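Putative glutathionylspermidine synthase (Methylobacillus flagellatus, PDB 3N6X) is a putative glutathionylspermidine synthase, a predicted ligase of the circularly permuted ATP-grasp type 2 family that probably binds ATP. Local coordinates at residues R77-S80 with A81-A85; Q201-L204 with N205-A209; K356-L359 with D360-E364. One frame throughout, in Å; residues are numbered along the deposited sequence. Where two conformers were deposited one is given.

Interaction 1 of 3, residues R77-S80 with A81-A85; sequences RILS and ASEWA
A capping box joins Ser80, the N-cap of helix 81-105, to Glu83 in its first turn, just where strand 77-79 gives way to the helix. Each residue uses its side chain to bond the other's backbone. Glu83 N donates to Ser80 OG across 3.2 Å, and Ser80 N donates to Glu83 OE1 at 3.0 Å. Both bonds are nearly straight at the hydrogen, but the second reaches OE1 from above the carboxylate, 40° out of its plane. The torsions explain the reach: Ser80 OG sits between its own N and carbonyl carbon (chi1 70°), pointing at the helix start, while Glu83 runs extended beyond CG and lays its CG alongside the hydroxyl, 3.3 Å from Ser80 OG. The regular helical pattern begins at the same serine, since Trp84 N bonds Ser80 O at 3.0 Å.

The box thus marks a sharp beta-to-alpha turn, the short strand and helix axes standing at 85° to each other. Strand 77-79 pairs in parallel with strand 464-471 in the large mixed sheet, which anchors the incoming side of the turn. Across the corner, Leu79 CD1 of the strand rests 4.2 Å from Trp84 CE3 of the helix, an oblique approach to the indole; both side chains also touch Ile471. Leu79 meets the glutamate as well, its CA lying 3.5 Å from Glu83 OE1. The other carboxylate oxygen, Glu83 OE2, forms salt bridges with Arg21 and Arg151, so the two oxygens divide their work between helix cap and positive charge. Trp84 NE1 hydrogen-bonds a bound glycerol, probably carried over from crystallisation.

Interaction 2 of 3, residues Q201-L204 with N205-A209; sequences QVLL and NNLRA
Leu207 packs onto Leu203 one turn earlier in helix 199-209, an i to i+4 contact traced here outward from Leu207 CB. That atom lies 3.7 Å from Leu203 O and is equally near Leu204 O, so the side chain starts out over the carbonyl ends of the preceding turn. CG comes closer to the backbone, 3.4 Å from Leu203 O, and also meets the Leu203 methyl CD1 at 4.1 Å. Beyond it, CD1 of Leu207 still borders Leu203 O. The two leucines take different first torsions: Leu207 CG lies opposite its carbonyl carbon (chi1 -67°), whereas Leu203 CG lies opposite its own N (chi1 171°), which brings a Leu203 methyl against the Leu207 branch point. Both residues touch Tyr274 of strand 268-275, and Leu207 also covers Val272 and Val220, placing this apolar flank of the helix against the six-stranded mixed sheet.

Four successive i to i+4 bonds, from the backbone N atoms of Asn205, Asn206, Leu207 and Arg208 to the carbonyls of Gln201, Val202, Leu203 and Leu204, confirm the alpha-helical path. On another flank, a water accepts from Asn205 ND2 at 2.8 Å and gives a weak bond to Val202 O, which already receives Asn206 N. The chemistry is therefore divided: the leucine branches give the sheet-facing flank an apolar contact with no polar side-chain group in it, while the asparagine amide uses a water to reach a carbonyl already engaged in the helical ladder.

Interaction 3 of 3, residues K356-L359 with D360-E364; sequences KYVL and DNLAE
Tyr357 O accepts a hydrogen bond of 2.9 Å from Asn361 ND2, with an N-H...O angle of 155°, where helix 352-360 ends. The donor stands tilted from the carbonyl plane. The same oxygen takes two weak bonds, from Asp360 N and Asn361 N, so three N-H groups converge on it. Asn361 N bonds Val358 O as well at 3.1 Å, approaching from above that carbonyl's plane, while Asp360 N makes an i to i+4 bond to Lys356 O. Asn361 is the first residue to leave helical backbone angles, and its side chain turns back over the final turn.

The amide nitrogen also covers the tyrosine ring: Asn361 ND2 stands 3.3 Å above the ring plane, over its centre, with CE2 of Tyr357 3.4 Å away. Amide and ring planes are inclined by 29°, closer to lying flat on one another than to standing upright. Tyr357 CG is anti to the backbone N (chi1 -178°), which swings the ring under the amide; the ring also stacks with Tyr347. An alanine at Asn361 is likely to leave Tyr357 O without its straightest donor and remove the amide from over the tyrosine ring.

Farther out, Val358 CG1 meets Leu362 CD1 at 3.8 Å, and both residues pack on Val367 of the strand that follows, with Leu362 also touching Ile396 of helix 386-398. Chemically, one amide group serves two ends, its nitrogen satisfying a carbonyl at the helix terminus while its largely flat-lying plane probably adds a polar stacking contact with the aromatic face.

Overall arrangement
All three contacts are local and follow one another along the chain, within the part of it that belongs to the circularly permuted ATP-grasp family. Interaction 1 starts a helix, interaction 2 lies along one, and interaction 3 ends one. None touches another. Centres of interactions 1 and 2 are 25 Å apart, those of 1 and 3 36 Å, and those of 2 and 3 46 Å, the last pair on opposite sides of the chain's centre. Strand 423-435 links the first two, carrying Leu429 and Pro431 against interaction 1 and Leu434 against interaction 2. Interaction 3 instead borders the four-stranded antiparallel sheet. Glycerols beside Trp84 and Arg208 probably come from crystallisation, so they are weak evidence for a substrate site.

Interaction 1 of 3, residues R77-S80 with A81-A85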
loop_
_atom_site.group_PDB
_atom_site.type_symbol
_atom_site.label_atom_id
_atom_site.label_comp_id
_atom_site.label_asym_id
_atom_site.label_seq_id
_atom_site.Cartn_x
_atom_site.Cartn_y
_atom_site.Cartn_z
ATOM N N ARG A 77 -17.129 1.463 0.950
ATOM C CA ARG A 77 -16.721 1.852 -0.383
ATOM C C ARG A 77 -17.047 0.637 -1.256
ATOM O O ARG A 77 -16.410 -0.403 -1.115
ATOM C CB ARG A 77 -15.206 2.172 -0.387
ATOM C CG ARG A 77 -14.616 2.412 -1.750
ATOM C CD ARG A 77 -14.807 3.844 -2.183
ATOM N NE ARG A 77 -14.264 4.083 -3.515
ATOM C CZ ARG A 77 -12.987 4.364 -3.759
ATOM N NH1 ARG A 77 -12.105 4.407 -2.764
ATOM N NH2 ARG A 77 -12.576 4.580 -5.003
ATOM N N ILE A 78 -18.132 0.709 -2.034
ATOM C CA ILE A 78 -18.582 -0.451 -2.828
ATOM C C ILE A 78 -18.072 -0.383 -4.250
ATOM O O ILE A 78 -18.214 0.644 -4.896
ATOM C CB ILE A 78 -20.138 -0.656 -2.768
ATOM C CG1 ILE A 78 -20.680 -0.482 -1.324
ATOM C CG2 ILE A 78 -20.531 -2.024 -3.345
ATOM C CD1 ILE A 78 -22.213 -0.420 -1.208
ATOM N N LEU A 79 -17.481 -1.491 -4.743
ATOM C CA LEU A 79 -16.984 -1.604 -6.116
ATOM C C LEU A 79 -17.634 -2.795 -6.776
ATOM O O LEU A 79 -17.772 -3.837 -6.147
ATOM C CB LEU A 79 -15.441 -1.760 -6.139
ATOM C CG LEU A 79 -14.622 -0.639 -5.449
ATOM C CD1 LEU A 79 -13.188 -1.078 -5.214
ATOM C CD2 LEU A 79 -14.653 0.659 -6.256
ATOM N N SER A 80 -18.064 -2.647 -8.036
ATOM C CA SER A 80 -18.709 -3.743 -8.764
ATOM C C SER A 80 -17.704 -4.793 -9.188
ATOM O O SER A 80 -16.499 -4.521 -9.233
ATOM C CB SER A 80 -19.468 -3.209 -9.983
ATOM O OG SER A 80 -18.596 -2.750 -11.004
ATOM N N ALA A 81 -18.194 -5.978 -9.544
ATOM C CA ALA A 81 -17.353 -7.063 -10.023
ATOM C C ALA A 81 -16.563 -6.657 -11.266
ATOM O O ALA A 81 -15.419 -7.075 -11.414
ATOM C CB ALA A 81 -18.201 -8.292 -10.323
ATOM N N SER A 82 -17.158 -5.833 -12.147
ATOM C CA SER A 82 -16.476 -5.426 -13.381
ATOM C C SER A 82 -15.418 -4.335 -13.128
ATOM O O SER A 82 -14.330 -4.403 -13.711
ATOM C CB SER A 82 -17.479 -5.018 -14.464
ATOM O OG SER A 82 -18.151 -3.815 -14.134
ATOM N N GLU A 83 -15.720 -3.356 -12.237
ATOM C CA GLU A 83 -14.744 -2.323 -11.818
ATOM C C GLU A 83 -13.503 -3.003 -11.198
ATOM O O GLU A 83 -12.377 -2.657 -11.545
ATOM C CB GLU A 83 -15.358 -1.347 -10.779
ATOM C CG GLU A 83 -16.361 -0.361 -11.364
ATOM C CD GLU A 83 -17.235 0.398 -10.371
ATOM O OE1 GLU A 83 -17.299 -0.008 -9.187
ATOM O OE2 GLU A 83 -17.908 1.362 -10.802
ATOM N N TRP A 84 -13.725 -3.994 -10.303
ATOM C CA TRP A 84 -12.633 -4.703 -9.646
ATOM C C TRP A 84 -11.824 -5.543 -10.618
ATOM O O TRP A 84 -10.607 -5.595 -10.491
ATOM C CB TRP A 84 -13.138 -5.559 -8.484
ATOM C CG TRP A 84 -12.033 -6.266 -7.756
ATOM C CD1 TRP A 84 -11.691 -7.582 -7.867
ATOM C CD2 TRP A 84 -11.059 -5.669 -6.879
ATOM N NE1 TRP A 84 -10.634 -7.867 -7.031
ATOM C CE2 TRP A 84 -10.198 -6.702 -6.446
ATOM C CE3 TRP A 84 -10.855 -4.366 -6.385
ATOM C CZ2 TRP A 84 -9.152 -6.478 -5.537
ATOM C CZ3 TRP A 84 -9.855 -4.155 -5.442
ATOM C CH2 TRP A 84 -9.007 -5.199 -5.041
ATOM N N ALA A 85 -12.489 -6.190 -11.600
ATOM C CA ALA A 85 -11.785 -6.994 -12.606
ATOM C C ALA A 85 -10.808 -6.128 -13.436
ATOM O O ALA A 85 -9.689 -6.558 -13.695
ATOM C CB ALA A 85 -12.784 -7.697 -13.521
#

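Interaction 2 of 3, residues Q201-L204 with N205-A209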
loop_
_atom_site.group_PDB
_atom_site.type_symbol
_atom_site.label_atom_id
_atom_site.label_comp_id
_atom_site.label_asym_id
_atom_site.label_seq_id
_atom_site.Cartn_x
_atom_site.Cartn_y
_atom_site.Cartn_z
ATOM N N GLN A 201 -3.671 -16.829 4.690
ATOM C CA GLN A 201 -3.383 -18.171 4.198
ATOM C C GLN A 201 -2.949 -18.162 2.739
ATOM O O GLN A 201 -2.109 -18.976 2.350
ATOM C CB GLN A 201 -4.563 -19.129 4.454
ATOM C CG GLN A 201 -4.712 -19.523 5.929
ATOM C CD GLN A 201 -3.468 -20.158 6.512
ATOM O OE1 GLN A 201 -2.881 -21.091 5.950
ATOM N NE2 GLN A 201 -3.063 -19.690 7.666
ATOM N N VAL A 202 -3.469 -17.207 1.940
ATOM C CA VAL A 202 -3.011 -17.003 0.553
ATOM C C VAL A 202 -1.542 -16.514 0.614
ATOM O O VAL A 202 -0.692 -17.039 -0.093
ATOM C CB VAL A 202 -3.918 -16.002 -0.236
ATOM C CG1 VAL A 202 -3.299 -15.646 -1.602
ATOM C CG2 VAL A 202 -5.338 -16.555 -0.407
ATOM N N LEU A 203 -1.245 -15.570 1.519
ATOM C CA LEU A 203 0.123 -15.067 1.684
ATOM C C LEU A 203 1.093 -16.173 2.160
ATOM O O LEU A 203 2.172 -16.318 1.593
ATOM C CB LEU A 203 0.155 -13.844 2.638
ATOM C CG LEU A 203 1.560 -13.345 3.063
ATOM C CD1 LEU A 203 2.384 -12.921 1.849
ATOM C CD2 LEU A 203 1.449 -12.199 4.079
ATOM N N LEU A 204 0.693 -16.971 3.169
ATOM C CA LEU A 204 1.534 -18.070 3.647
ATOM C C LEU A 204 1.842 -19.057 2.514
ATOM O O LEU A 204 2.985 -19.472 2.357
ATOM C CB LEU A 204 0.872 -18.794 4.840
ATOM C CG LEU A 204 1.602 -20.058 5.357
ATOM C CD1 LEU A 204 3.053 -19.745 5.774
ATOM C CD2 LEU A 204 0.854 -20.687 6.486
ATOM N N ASN A 205 0.839 -19.395 1.705
ATOM C CA ASN A 205 1.024 -20.313 0.580
ATOM C C ASN A 205 2.004 -19.750 -0.464
ATOM O O ASN A 205 2.853 -20.489 -0.965
ATOM C CB ASN A 205 -0.309 -20.642 -0.052
ATOM C CG ASN A 205 -0.222 -21.754 -1.036
ATOM O OD1 ASN A 205 0.125 -22.890 -0.688
ATOM N ND2 ASN A 205 -0.473 -21.437 -2.303
ATOM N N ASN A 206 1.925 -18.437 -0.739
ATOM C CA ASN A 206 2.853 -17.759 -1.641
ATOM C C ASN A 206 4.281 -17.731 -1.085
ATOM O O ASN A 206 5.234 -17.819 -1.867
ATOM C CB ASN A 206 2.376 -16.333 -1.941
ATOM C CG ASN A 206 1.280 -16.231 -2.989
ATOM O OD1 ASN A 206 0.731 -15.165 -3.232
ATOM N ND2 ASN A 206 0.911 -17.334 -3.597
ATOM N N LEU A 207 4.441 -17.569 0.258
ATOM C CA LEU A 207 5.788 -17.554 0.876
ATOM C C LEU A 207 6.450 -18.942 0.775
ATOM O O LEU A 207 7.647 -19.030 0.515
ATOM C CB LEU A 207 5.752 -17.064 2.340
ATOM C CG LEU A 207 5.378 -15.585 2.548
ATOM C CD1 LEU A 207 5.188 -15.270 4.012
ATOM C CD2 LEU A 207 6.419 -14.665 1.955
ATOM N N ARG A 208 5.656 -20.015 0.940
ATOM C CA ARG A 208 6.140 -21.397 0.817
ATOM C C ARG A 208 6.612 -21.666 -0.614
ATOM O O ARG A 208 7.583 -22.392 -0.822
ATOM C CB ARG A 208 5.024 -22.394 1.190
ATOM C CG ARG A 208 4.625 -22.363 2.659
ATOM C CD ARG A 208 3.374 -23.185 2.913
ATOM N NE ARG A 208 3.679 -24.613 3.001
ATOM C CZ ARG A 208 3.407 -25.493 2.047
ATOM N NH1 ARG A 208 2.794 -25.107 0.933
ATOM N NH2 ARG A 208 3.742 -26.766 2.197
ATOM N N ALA A 209 5.912 -21.075 -1.600
ATOM C CA ALA A 209 6.185 -21.247 -3.025
ATOM C C ALA A 209 7.512 -20.608 -3.450
ATOM O O ALA A 209 8.043 -20.946 -4.516
ATOM C CB ALA A 209 5.032 -20.668 -3.843
HETATM O O HOH W 1 -1.455 -18.865 -2.780
#

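Interaction 3 of 3, residues K356-L359 with D360-E364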
loop_
_atom_site.group_PDB
_atom_site.type_symbol
_atom_site.label_atom_id
_atom_site.label_comp_id
_atom_site.label_asym_id
_atom_site.label_seq_id
_atom_site.Cartn_x
_atom_site.Cartn_y
_atom_site.Cartn_z
ATOM N N LYS A 356 11.585 24.944 -10.800
ATOM C CA LYS A 356 11.222 26.211 -11.438
ATOM C C LYS A 356 9.733 26.245 -11.772
ATOM O O LYS A 356 9.053 27.218 -11.439
ATOM C CB LYS A 356 12.066 26.446 -12.697
ATOM C CG LYS A 356 11.536 27.565 -13.595
ATOM C CD LYS A 356 12.466 27.858 -14.762
ATOM C CE LYS A 356 12.651 26.690 -15.698
ATOM N NZ LYS A 356 13.502 27.057 -16.855
ATOM N N TYR A 357 9.219 25.165 -12.395
ATOM C CA TYR A 357 7.812 25.073 -12.780
ATOM C C TYR A 357 6.901 25.106 -11.571
ATOM O O TYR A 357 5.955 25.887 -11.547
ATOM C CB TYR A 357 7.540 23.806 -13.633
ATOM C CG TYR A 357 6.102 23.719 -14.093
ATOM C CD1 TYR A 357 5.130 23.109 -13.303
ATOM C CD2 TYR A 357 5.690 24.330 -15.275
ATOM C CE1 TYR A 357 3.793 23.080 -13.693
ATOM C CE2 TYR A 357 4.359 24.296 -15.681
ATOM C CZ TYR A 357 3.412 23.678 -14.883
ATOM O OH TYR A 357 2.096 23.661 -15.270
ATOM N N VAL A 358 7.176 24.254 -10.569
ATOM C CA VAL A 358 6.347 24.147 -9.372
ATOM C C VAL A 358 6.221 25.473 -8.624
ATOM O O VAL A 358 5.107 25.887 -8.335
ATOM C CB VAL A 358 6.787 22.980 -8.452
ATOM C CG1 VAL A 358 5.985 22.973 -7.149
ATOM C CG2 VAL A 358 6.648 21.648 -9.170
ATOM N N LEU A 359 7.360 26.164 -8.354
ATOM C CA LEU A 359 7.347 27.458 -7.654
ATOM C C LEU A 359 6.609 28.527 -8.445
ATOM O O LEU A 359 6.014 29.423 -7.847
ATOM C CB LEU A 359 8.766 27.917 -7.325
ATOM C CG LEU A 359 9.517 27.074 -6.296
ATOM C CD1 LEU A 359 10.921 27.567 -6.127
ATOM C CD2 LEU A 359 8.789 27.063 -4.950
ATOM N N ASP A 360 6.597 28.404 -9.784
ATOM C CA ASP A 360 5.904 29.352 -10.659
ATOM C C ASP A 360 4.380 29.077 -10.769
ATOM O O ASP A 360 3.628 29.972 -11.142
ATOM C CB ASP A 360 6.553 29.381 -12.060
ATOM C CG ASP A 360 6.143 30.577 -12.906
ATOM O OD1 ASP A 360 6.303 31.732 -12.428
ATOM O OD2 ASP A 360 5.655 30.362 -14.038
ATOM N N ASN A 361 3.938 27.841 -10.460
ATOM C CA ASN A 361 2.526 27.450 -10.577
ATOM C C ASN A 361 2.020 26.807 -9.283
ATOM O O ASN A 361 1.101 25.989 -9.313
ATOM C CB ASN A 361 2.343 26.502 -11.765
ATOM C CG ASN A 361 2.765 27.098 -13.069
ATOM O OD1 ASN A 361 2.007 27.805 -13.724
ATOM N ND2 ASN A 361 3.992 26.841 -13.472
ATOM N N LEU A 362 2.587 27.224 -8.148
ATOM C CA LEU A 362 2.310 26.681 -6.816
ATOM C C LEU A 362 0.823 26.656 -6.407
ATOM O O LEU A 362 0.393 25.707 -5.753
ATOM C CB LEU A 362 3.160 27.420 -5.771
ATOM C CG LEU A 362 3.492 26.660 -4.488
ATOM C CD1 LEU A 362 4.337 25.432 -4.767
ATOM C CD2 LEU A 362 4.223 27.554 -3.506
ATOM N N ALA A 363 0.042 27.685 -6.797
ATOM C CA ALA A 363 -1.383 27.794 -6.425
ATOM C C ALA A 363 -2.313 26.834 -7.226
ATOM O O ALA A 363 -3.533 26.850 -7.024
ATOM C CB ALA A 363 -1.852 29.237 -6.585
ATOM N N GLU A 364 -1.733 26.024 -8.147
ATOM C CA GLU A 364 -2.484 25.090 -8.995
ATOM C C GLU A 364 -2.112 23.637 -8.703
ATOM O O GLU A 364 -2.722 22.718 -9.265
ATOM C CB GLU A 364 -2.212 25.388 -10.478
ATOM C CG GLU A 364 -2.758 26.717 -10.960
ATOM C CD GLU A 364 -2.091 27.214 -12.227
ATOM O OE1 GLU A 364 -2.294 26.587 -13.294
ATOM O OE2 GLU A 364 -1.343 28.217 -12.149
#